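Local structure of endoglucanase (Bacillus akibai, 1UWW) at residues A[71-85]-A[157-171]. The protein hydrolyses internal beta-1,4-glucosidic linkages of cellulose, the piece described here being its family 28 carbohydrate-binding module, specific for non-crystalline cellulose. Numbering follows the deposited sequence.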
ATOM      1  N   ALA A  71      -6.065   7.564 -10.308  1.00 19.11           N
ATOM      2  CA  ALA A  71      -5.561   8.225  -9.098  1.00 19.63           C
ATOM      3  C   ALA A  71      -5.019   9.591  -9.398  1.00 18.34           C
ATOM      4  O   ALA A  71      -4.128   9.711 -10.245  1.00 18.83           O
ATOM      5  CB  ALA A  71      -4.464   7.400  -8.495  1.00 18.77           C
ATOM      6  N   PRO A  72      -5.457  10.622  -8.668  1.00 17.60           N
ATOM      7  CA  PRO A  72      -4.665  11.855  -8.633  1.00 18.04           C
ATOM      8  C   PRO A  72      -3.213  11.555  -8.241  1.00 18.15           C
ATOM      9  O   PRO A  72      -2.979  10.779  -7.300  1.00 16.86           O
ATOM     10  CB  PRO A  72      -5.341  12.692  -7.545  1.00 18.55           C
ATOM     11  CG  PRO A  72      -6.783  12.189  -7.500  1.00 19.03           C
ATOM     12  CD  PRO A  72      -6.666  10.706  -7.840  1.00 18.34           C
ATOM     13  N   ARG A  73      -2.273  12.191  -8.905  1.00 17.42           N
ATOM     14  CA  ARG A  73      -0.857  12.009  -8.654  1.00 18.31           C
ATOM     15  C   ARG A  73      -0.215  13.377  -8.644  1.00 17.61           C
ATOM     16  O   ARG A  73       0.011  13.988  -9.674  1.00 18.58           O
ATOM     17  CB  ARG A  73      -0.213  11.150  -9.727  1.00 19.42           C
ATOM     18  CG  ARG A  73      -0.577   9.715  -9.825  1.00 25.23           C
ATOM     19  CD  ARG A  73       0.503   8.930 -10.555  1.00 26.49           C
ATOM     20  NE  ARG A  73       0.055   7.709 -11.198  1.00 33.37           N
ATOM     21  CZ  ARG A  73       0.903   6.753 -11.595  1.00 32.57           C
ATOM     22  NH1 ARG A  73       2.215   6.913 -11.427  1.00 34.98           N
ATOM     23  NH2 ARG A  73       0.442   5.652 -12.161  1.00 37.30           N
ATOM     24  N   LEU A  74       0.088  13.851  -7.452  1.00 17.70           N
ATOM     25  CA  LEU A  74       0.833  15.101  -7.285  1.00 17.61           C
ATOM     26  C   LEU A  74       2.312  14.847  -7.489  1.00 18.79           C
ATOM     27  O   LEU A  74       2.794  13.750  -7.247  1.00 18.55           O
ATOM     28  CB  LEU A  74       0.650  15.669  -5.888  1.00 18.59           C
ATOM     29  CG  LEU A  74      -0.727  16.157  -5.513  1.00 17.89           C
ATOM     30  CD1 LEU A  74      -0.724  16.621  -4.063  1.00 19.22           C
ATOM     31  CD2 LEU A  74      -1.123  17.331  -6.378  1.00 19.89           C
ATOM     32  N   ASP A  75       3.037  15.861  -7.910  1.00 17.90           N
ATOM     33  CA  ASP A  75       4.457  15.771  -8.211  1.00 18.61           C
ATOM     34  C   ASP A  75       5.136  17.048  -7.735  1.00 18.12           C
ATOM     35  O   ASP A  75       4.621  18.147  -7.916  1.00 19.45           O
ATOM     36  CB  ASP A  75       4.604  15.547  -9.726  1.00 19.12           C
ATOM     37  CG  ASP A  75       5.921  15.000 -10.159  1.00 22.69           C
ATOM     38  OD1 ASP A  75       6.769  14.630  -9.322  1.00 22.76           O
ATOM     39  OD2 ASP A  75       6.170  14.939 -11.400  1.00 25.67           O
ATOM     40  N   PHE A  76       6.315  16.905  -7.157  1.00 18.57           N
ATOM     41  CA  PHE A  76       7.099  17.991  -6.571  1.00 17.93           C
ATOM     42  C   PHE A  76       8.565  17.787  -6.930  1.00 18.72           C
ATOM     43  O   PHE A  76       9.197  16.888  -6.416  1.00 18.09           O
ATOM     44  CB  PHE A  76       6.896  18.001  -5.051  1.00 18.32           C
ATOM     45  CG  PHE A  76       7.639  19.067  -4.334  1.00 17.95           C
ATOM     46  CD1 PHE A  76       7.150  20.368  -4.255  1.00 18.49           C
ATOM     47  CD2 PHE A  76       8.831  18.779  -3.707  1.00 18.63           C
ATOM     48  CE1 PHE A  76       7.832  21.333  -3.531  1.00 18.72           C
ATOM     49  CE2 PHE A  76       9.517  19.754  -3.016  1.00 19.50           C
ATOM     50  CZ  PHE A  76       9.020  21.030  -2.932  1.00 19.63           C
ATOM     51  N   TRP A  77       9.088  18.619  -7.820  1.00 19.03           N
ATOM     52  CA  TRP A  77      10.480  18.564  -8.233  1.00 18.94           C
ATOM     53  C   TRP A  77      11.300  19.590  -7.478  1.00 19.79           C
ATOM     54  O   TRP A  77      10.966  20.783  -7.467  1.00 21.54           O
ATOM     55  CB  TRP A  77      10.623  18.812  -9.742  1.00 19.58           C
ATOM     56  CG  TRP A  77      10.104  17.669 -10.591  1.00 20.06           C
ATOM     57  CD1 TRP A  77       8.838  17.166 -10.626  1.00 19.27           C
ATOM     58  CD2 TRP A  77      10.859  16.872 -11.527  1.00 20.55           C
ATOM     59  NE1 TRP A  77       8.761  16.109 -11.502  1.00 21.10           N
ATOM     60  CE2 TRP A  77       9.983  15.917 -12.074  1.00 21.26           C
ATOM     61  CE3 TRP A  77      12.195  16.879 -11.959  1.00 21.53           C
ATOM     62  CZ2 TRP A  77      10.391  14.985 -13.024  1.00 22.45           C
ATOM     63  CZ3 TRP A  77      12.588  15.951 -12.918  1.00 21.40           C
ATOM     64  CH2 TRP A  77      11.696  15.026 -13.430  1.00 22.28           C
ATOM     65  N   LYS A  78      12.402  19.168  -6.877  1.00 20.75           N
ATOM     66  CA  LYS A  78      13.315  20.080  -6.218  1.00 22.94           C
ATOM     67  C   LYS A  78      14.708  19.505  -6.195  1.00 23.21           C
ATOM     68  O   LYS A  78      14.896  18.328  -5.910  1.00 22.00           O
ATOM     69  CB  LYS A  78      12.840  20.336  -4.788  1.00 23.93           C
ATOM     70  CG  LYS A  78      13.509  21.515  -4.111  1.00 25.75           C
ATOM     71  CD  LYS A  78      13.095  21.704  -2.644  1.00 27.95           C
ATOM     72  CE  LYS A  78      14.264  22.209  -1.765  1.00 32.32           C
ATOM     73  NZ  LYS A  78      15.032  21.065  -1.212  1.00 34.18           N
ATOM     74  N   SER A  79      15.695  20.345  -6.513  1.00 25.02           N
ATOM     75  CA  SER A  79      17.088  20.019  -6.257  1.00 26.76           C
ATOM     76  C   SER A  79      17.343  19.874  -4.748  1.00 26.46           C
ATOM     77  O   SER A  79      16.639  20.449  -3.906  1.00 27.95           O
ATOM     78  CB  SER A  79      18.025  21.079  -6.868  1.00 27.47           C
ATOM     79  OG  SER A  79      17.752  22.371  -6.374  1.00 32.43           O
ATOM     80  N   ASP A  80      18.350  19.090  -4.415  1.00 27.15           N
ATOM     81  CA  ASP A  80      18.734  18.833  -3.042  1.00 27.40           C
ATOM     82  C   ASP A  80      17.566  18.324  -2.196  1.00 25.26           C
ATOM     83  O   ASP A  80      17.448  18.637  -1.017  1.00 27.41           O
ATOM     84  CB  ASP A  80      19.390  20.082  -2.412  1.00 28.00           C
ATOM     85  CG  ASP A  80      20.743  20.410  -3.033  1.00 32.95           C
ATOM     86  OD1 ASP A  80      21.567  19.489  -3.262  1.00 37.74           O
ATOM     87  OD2 ASP A  80      21.075  21.578  -3.329  1.00 37.94           O
ATOM     88  N   LEU A  81      16.694  17.529  -2.834  1.00 23.49           N
ATOM     89  CA  LEU A  81      15.642  16.821  -2.125  1.00 21.30           C
ATOM     90  C   LEU A  81      16.238  15.554  -1.549  1.00 20.79           C
ATOM     91  O   LEU A  81      16.630  14.663  -2.300  1.00 21.64           O
ATOM     92  CB  LEU A  81      14.491  16.477  -3.073  1.00 21.58           C
ATOM     93  CG  LEU A  81      13.237  15.859  -2.468  1.00 20.15           C
ATOM     94  CD1 LEU A  81      12.522  16.852  -1.561  1.00 22.98           C
ATOM     95  CD2 LEU A  81      12.291  15.416  -3.590  1.00 21.59           C
ATOM     96  N   VAL A  82      16.337  15.508  -0.235  1.00 20.26           N
ATOM     97  CA  VAL A  82      16.963  14.399   0.466  1.00 20.47           C
ATOM     98  C   VAL A  82      16.187  14.075   1.736  1.00 19.27           C
ATOM     99  O   VAL A  82      15.520  14.937   2.317  1.00 20.94           O
ATOM    100  CB  VAL A  82      18.459  14.670   0.807  1.00 21.31           C
ATOM    101  CG1 VAL A  82      19.279  14.927  -0.454  1.00 21.65           C
ATOM    102  CG2 VAL A  82      18.606  15.817   1.834  1.00 22.17           C
ATOM    103  N   ARG A  83      16.320  12.833   2.190  1.00 19.22           N
ATOM    104  CA  ARG A  83      15.735  12.410   3.447  1.00 19.14           C
ATOM    105  C   ARG A  83      16.421  13.021   4.654  1.00 19.70           C
ATOM    106  O   ARG A  83      15.795  13.333   5.663  1.00 19.45           O
ATOM    107  CB  ARG A  83      15.781  10.888   3.580  1.00 19.39           C
ATOM    108  CG  ARG A  83      15.176  10.325   4.869  1.00 19.39           C
ATOM    109  CD  ARG A  83      15.120   8.842   4.903  1.00 19.17           C
ATOM    110  NE  ARG A  83      16.462   8.257   4.812  1.00 18.77           N
ATOM    111  CZ  ARG A  83      16.725   7.011   4.459  1.00 19.42           C
ATOM    112  NH1 ARG A  83      15.769   6.158   4.145  1.00 19.52           N
ATOM    113  NH2 ARG A  83      17.990   6.597   4.396  1.00 19.59           N
ATOM    114  N   GLY A  84      17.740  13.112   4.593  1.00 19.46           N
ATOM    115  CA  GLY A  84      18.498  13.539   5.758  1.00 20.06           C
ATOM    116  C   GLY A  84      18.279  12.599   6.921  1.00 20.07           C
ATOM    117  O   GLY A  84      18.091  11.397   6.749  1.00 20.04           O
ATOM    118  N   GLU A  85      18.243  13.158   8.122  1.00 20.56           N
ATOM    119  CA  GLU A  85      17.966  12.383   9.321  1.00 21.82           C
ATOM    120  C   GLU A  85      16.479  12.233   9.646  1.00 21.53           C
ATOM    121  O   GLU A  85      16.102  11.663  10.647  1.00 22.92           O
ATOM    122  CB  GLU A  85      18.688  12.999  10.517  1.00 23.23           C
ATOM    123  CG  GLU A  85      20.185  12.764  10.459  1.00 27.65           C
ATOM    124  CD  GLU A  85      20.958  13.483  11.562  1.00 34.79           C
ATOM    125  OE1 GLU A  85      20.610  14.631  11.918  1.00 39.51           O
ATOM    126  OE2 GLU A  85      21.946  12.900  12.049  1.00 40.29           O
ATOM    127  N   ILE A 157      17.568   3.946  -0.440  1.00 22.62           N
ATOM    128  CA  ILE A 157      18.152   5.278  -0.455  1.00 22.17           C
ATOM    129  C   ILE A 157      19.016   5.414   0.780  1.00 21.54           C
ATOM    130  O   ILE A 157      18.922   4.637   1.710  1.00 22.38           O
ATOM    131  CB  ILE A 157      17.097   6.430  -0.509  1.00 21.23           C
ATOM    132  CG1 ILE A 157      16.268   6.478   0.775  1.00 21.42           C
ATOM    133  CG2 ILE A 157      16.215   6.334  -1.777  1.00 22.51           C
ATOM    134  CD1 ILE A 157      15.213   7.548   0.800  1.00 22.51           C
ATOM    135  N   GLN A 158      19.867   6.426   0.746  1.00 20.26           N
ATOM    136  CA  GLN A 158      20.657   6.840   1.895  1.00 19.72           C
ATOM    137  C   GLN A 158      20.249   8.246   2.280  1.00 19.69           C
ATOM    138  O   GLN A 158      19.467   8.896   1.582  1.00 19.12           O
ATOM    139  CB  GLN A 158      22.112   6.810   1.495  1.00 19.53           C
ATOM    140  CG  GLN A 158      22.547   5.400   1.162  1.00 21.38           C
ATOM    141  CD  GLN A 158      23.890   5.319   0.554  1.00 23.32           C
ATOM    142  OE1 GLN A 158      24.288   6.176  -0.251  1.00 25.96           O
ATOM    143  NE2 GLN A 158      24.597   4.258   0.901  1.00 23.93           N
ATOM    144  N   ASP A 159      20.764   8.740   3.395  1.00 18.61           N
ATOM    145  CA  ASP A 159      20.331  10.038   3.887  1.00 18.85           C
ATOM    146  C   ASP A 159      20.711  11.185   2.972  1.00 19.37           C
ATOM    147  O   ASP A 159      20.050  12.225   2.978  1.00 21.11           O
ATOM    148  CB  ASP A 159      20.880  10.280   5.294  1.00 17.86           C
ATOM    149  CG  ASP A 159      20.216   9.410   6.350  1.00 20.65           C
ATOM    150  OD1 ASP A 159      19.262   8.648   6.024  1.00 20.03           O
ATOM    151  OD2 ASP A 159      20.555   9.445   7.563  1.00 21.52           O
ATOM    152  N   ASP A 160      21.742  11.016   2.160  1.00 19.06           N
ATOM    153  CA  ASP A 160      22.180  12.036   1.210  1.00 19.33           C
ATOM    154  C   ASP A 160      21.800  11.757  -0.258  1.00 19.31           C
ATOM    155  O   ASP A 160      22.184  12.491  -1.155  1.00 20.98           O
ATOM    156  CB  ASP A 160      23.695  12.296   1.331  1.00 19.20           C
ATOM    157  CG  ASP A 160      24.553  11.161   0.798  1.00 22.66           C
ATOM    158  OD1 ASP A 160      24.065  10.065   0.442  1.00 20.64           O
ATOM    159  OD2 ASP A 160      25.797  11.314   0.726  1.00 23.97           O
ATOM    160  N   THR A 161      21.037  10.704  -0.509  1.00 20.04           N
ATOM    161  CA  THR A 161      20.620  10.393  -1.885  1.00 20.28           C
ATOM    162  C   THR A 161      19.725  11.491  -2.469  1.00 19.77           C
ATOM    163  O   THR A 161      18.713  11.855  -1.853  1.00 19.95           O
ATOM    164  CB  THR A 161      19.835   9.099  -1.907  1.00 20.10           C
ATOM    165  OG1 THR A 161      20.656   8.034  -1.424  1.00 22.06           O
ATOM    166  CG2 THR A 161      19.420   8.714  -3.340  1.00 21.37           C
ATOM    167  N   LEU A 162      20.051  12.000  -3.646  1.00 20.64           N
ATOM    168  CA  LEU A 162      19.223  12.981  -4.331  1.00 20.66           C
ATOM    169  C   LEU A 162      17.988  12.266  -4.858  1.00 19.95           C
ATOM    170  O   LEU A 162      18.077  11.345  -5.653  1.00 20.12           O
ATOM    171  CB  LEU A 162      19.976  13.661  -5.467  1.00 21.34           C
ATOM    172  CG  LEU A 162      21.116  14.556  -4.977  1.00 24.05           C
ATOM    173  CD1 LEU A 162      21.987  14.946  -6.183  1.00 26.54           C
ATOM    174  CD2 LEU A 162      20.632  15.773  -4.254  1.00 24.18           C
ATOM    175  N   LEU A 163      16.820  12.709  -4.411  1.00 18.73           N
ATOM    176  CA  LEU A 163      15.565  12.046  -4.720  1.00 19.14           C
ATOM    177  C   LEU A 163      14.885  12.603  -5.975  1.00 18.57           C
ATOM    178  O   LEU A 163      14.005  11.933  -6.534  1.00 17.61           O
ATOM    179  CB  LEU A 163      14.639  12.132  -3.500  1.00 18.19           C
ATOM    180  CG  LEU A 163      15.202  11.477  -2.229  1.00 18.08           C
ATOM    181  CD1 LEU A 163      14.312  11.792  -1.020  1.00 18.95           C
ATOM    182  CD2 LEU A 163      15.355   9.986  -2.430  1.00 20.76           C
ATOM    183  N   ARG A 164      15.282  13.821  -6.394  1.00 19.01           N
ATOM    184  CA  ARG A 164      14.836  14.494  -7.616  1.00 19.01           C
ATOM    185  C   ARG A 164      13.407  15.032  -7.589  1.00 18.40           C
ATOM    186  O   ARG A 164      13.154  16.220  -7.801  1.00 19.14           O
ATOM    187  CB  ARG A 164      15.039  13.630  -8.862  1.00 19.90           C
ATOM    188  CG  ARG A 164      14.922  14.418 -10.180  1.00 21.66           C
ATOM    189  CD  ARG A 164      14.883  13.546 -11.411  1.00 22.07           C
ATOM    190  NE  ARG A 164      13.629  12.838 -11.491  1.00 22.25           N
ATOM    191  CZ  ARG A 164      13.205  12.159 -12.553  1.00 23.40           C
ATOM    192  NH1 ARG A 164      13.976  12.067 -13.635  1.00 25.75           N
ATOM    193  NH2 ARG A 164      12.026  11.569 -12.538  1.00 23.00           N
ATOM    194  N   ASN A 165      12.466  14.139  -7.377  1.00 18.23           N
ATOM    195  CA  ASN A 165      11.083  14.519  -7.270  1.00 17.82           C
ATOM    196  C   ASN A 165      10.330  13.560  -6.367  1.00 18.56           C
ATOM    197  O   ASN A 165      10.702  12.390  -6.229  1.00 18.30           O
ATOM    198  CB  ASN A 165      10.413  14.671  -8.663  1.00 18.75           C
ATOM    199  CG  ASN A 165      10.326  13.382  -9.434  1.00 18.35           C
ATOM    200  OD1 ASN A 165      11.343  12.814  -9.825  1.00 20.33           O
ATOM    201  ND2 ASN A 165       9.123  12.909  -9.672  1.00 19.71           N
HETATM  202  N   MSE A 166       9.250  14.073  -5.794  1.00 18.58           N
HETATM  203  CA  MSE A 166       8.383  13.354  -4.904  1.00 19.85           C
HETATM  204  C   MSE A 166       7.005  13.339  -5.514  1.00 20.68           C
HETATM  205  O   MSE A 166       6.455  14.373  -5.908  1.00 21.35           O
HETATM  206  CB  MSE A 166       8.346  14.081  -3.572  1.00 19.91           C
HETATM  207  CG  MSE A 166       7.266  13.639  -2.600  1.00 20.12           C
HETATM  208 SE   MSE A 166       7.384  14.379  -0.845  1.00 26.76          SE
HETATM  209  CE  MSE A 166       7.967  16.118  -1.248  1.00 22.38           C
HETATM  210  N   MSE A 167       6.447  12.163  -5.757  0.50 23.53           N
HETATM  211  CA  MSE A 167       4.957  12.105  -6.023  0.50 23.93           C
HETATM  212  C   MSE A 167       4.168  11.431  -4.922  0.50 23.48           C
HETATM  213  O   MSE A 167       4.667  10.549  -4.170  0.50 25.23           O
HETATM  214  CB  MSE A 167       4.586  11.366  -7.362  0.50 24.93           C
HETATM  215  CG  MSE A 167       5.496  11.884  -8.618  0.50 24.71           C
HETATM  216 SE   MSE A 167       5.709  10.679 -10.119  0.50 30.07          SE
HETATM  217  CE  MSE A 167       4.029   9.803  -9.853  0.50 19.68           C
ATOM    218  N   ILE A 168       2.925  11.856  -4.876  1.00 18.34           N
ATOM    219  CA  ILE A 168       1.951  11.381  -3.905  1.00 17.73           C
ATOM    220  C   ILE A 168       0.782  10.899  -4.728  1.00 16.90           C
ATOM    221  O   ILE A 168       0.192  11.690  -5.493  1.00 16.93           O
ATOM    222  CB  ILE A 168       1.522  12.469  -2.886  1.00 17.51           C
ATOM    223  CG1 ILE A 168       2.759  13.053  -2.195  1.00 19.28           C
ATOM    224  CG2 ILE A 168       0.600  11.872  -1.876  1.00 18.64           C
ATOM    225  CD1 ILE A 168       2.455  14.182  -1.277  1.00 21.02           C
ATOM    226  N   ILE A 169       0.445   9.629  -4.581  1.00 17.05           N
ATOM    227  CA  ILE A 169      -0.591   8.964  -5.362  1.00 17.21           C
ATOM    228  C   ILE A 169      -1.773   8.711  -4.474  1.00 16.79           C
ATOM    229  O   ILE A 169      -1.623   8.146  -3.388  1.00 17.75           O
ATOM    230  CB  ILE A 169      -0.040   7.643  -5.929  1.00 18.15           C
ATOM    231  CG1 ILE A 169       1.163   7.916  -6.842  1.00 20.55           C
ATOM    232  CG2 ILE A 169      -1.148   6.935  -6.732  1.00 19.86           C
ATOM    233  CD1 ILE A 169       1.938   6.708  -7.263  1.00 27.09           C
ATOM    234  N   PHE A 170      -2.965   9.102  -4.914  1.00 16.69           N
ATOM    235  CA  PHE A 170      -4.207   8.996  -4.142  1.00 17.00           C
ATOM    236  C   PHE A 170      -5.105   7.986  -4.839  1.00 16.77           C
ATOM    237  O   PHE A 170      -5.909   8.352  -5.720  1.00 17.88           O
ATOM    238  CB  PHE A 170      -4.895  10.351  -4.032  1.00 17.20           C
ATOM    239  CG  PHE A 170      -4.087  11.388  -3.311  1.00 17.23           C
ATOM    240  CD1 PHE A 170      -3.143  12.129  -3.975  1.00 17.20           C
ATOM    241  CD2 PHE A 170      -4.275  11.634  -1.955  1.00 17.96           C
ATOM    242  CE1 PHE A 170      -2.417  13.124  -3.344  1.00 17.93           C
ATOM    243  CE2 PHE A 170      -3.538  12.619  -1.306  1.00 18.00           C
ATOM    244  CZ  PHE A 170      -2.613  13.356  -2.003  1.00 17.57           C
ATOM    245  N   ALA A 171      -4.987   6.714  -4.502  1.00 16.56           N
ATOM    246  CA  ALA A 171      -5.628   5.641  -5.277  1.00 17.34           C
ATOM    247  C   ALA A 171      -6.963   5.190  -4.697  1.00 17.96           C
ATOM    248  O   ALA A 171      -7.143   5.079  -3.497  1.00 18.21           O
ATOM    249  CB  ALA A 171      -4.695   4.461  -5.366  1.00 18.06           C
TER
HETATM  250  O   HOH W   1      16.807  16.245  -5.613  1.00 25.28           O
HETATM  251  O   HOH W   2      17.634  10.855   0.546  1.00 19.40           O
HETATM  252  O   HOH W   3      18.626   3.571   4.227  1.00 29.31           O
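Ile157 lays CG1 over one face of the Arg83 guanidinium, 3.4 Å from NH1, and a water joins its carbonyl oxygen to Arg83 NH2. Asp159 takes NE and NH2 of Arg83 side-on, both on OD1 (NH2 to OD1 2.9 Å); Arg152 forms a second salt bridge to that oxygen. Leu163 N binds Leu81 O, and a water ties Arg164 N to Lys78 O and Leu81 N. Arg164 bends at chi3 (71°), which brings Trp77 CH2 over the centre of its guanidinium, CZ to CH2 3.4 Å, planes 26° apart. Its NE and NH2 both bind Asn165 OD1, near the guanidinium plane, which steadies its tilt. Asn165 sets CB squarely over the five-membered ring of Trp77, a CH-pi contact, while ND2 donates to the syn lone pair of Asp75 OD1 (2.9 Å); Asp75 OD2 accepts from Trp77 NE1. From here strand 165-171 runs antiparallel to strand 73-77. Met166 brings CE to Phe76 CD2 (3.7 Å), and Ile169 lies alongside Arg73. Phe170 N binds Pro72 O. In this beta-sandwich module the Trp77 indole is thus held at NE1 by Asp75 and flanked by Asn165 and Arg164, probably leaving it little freedom to turn.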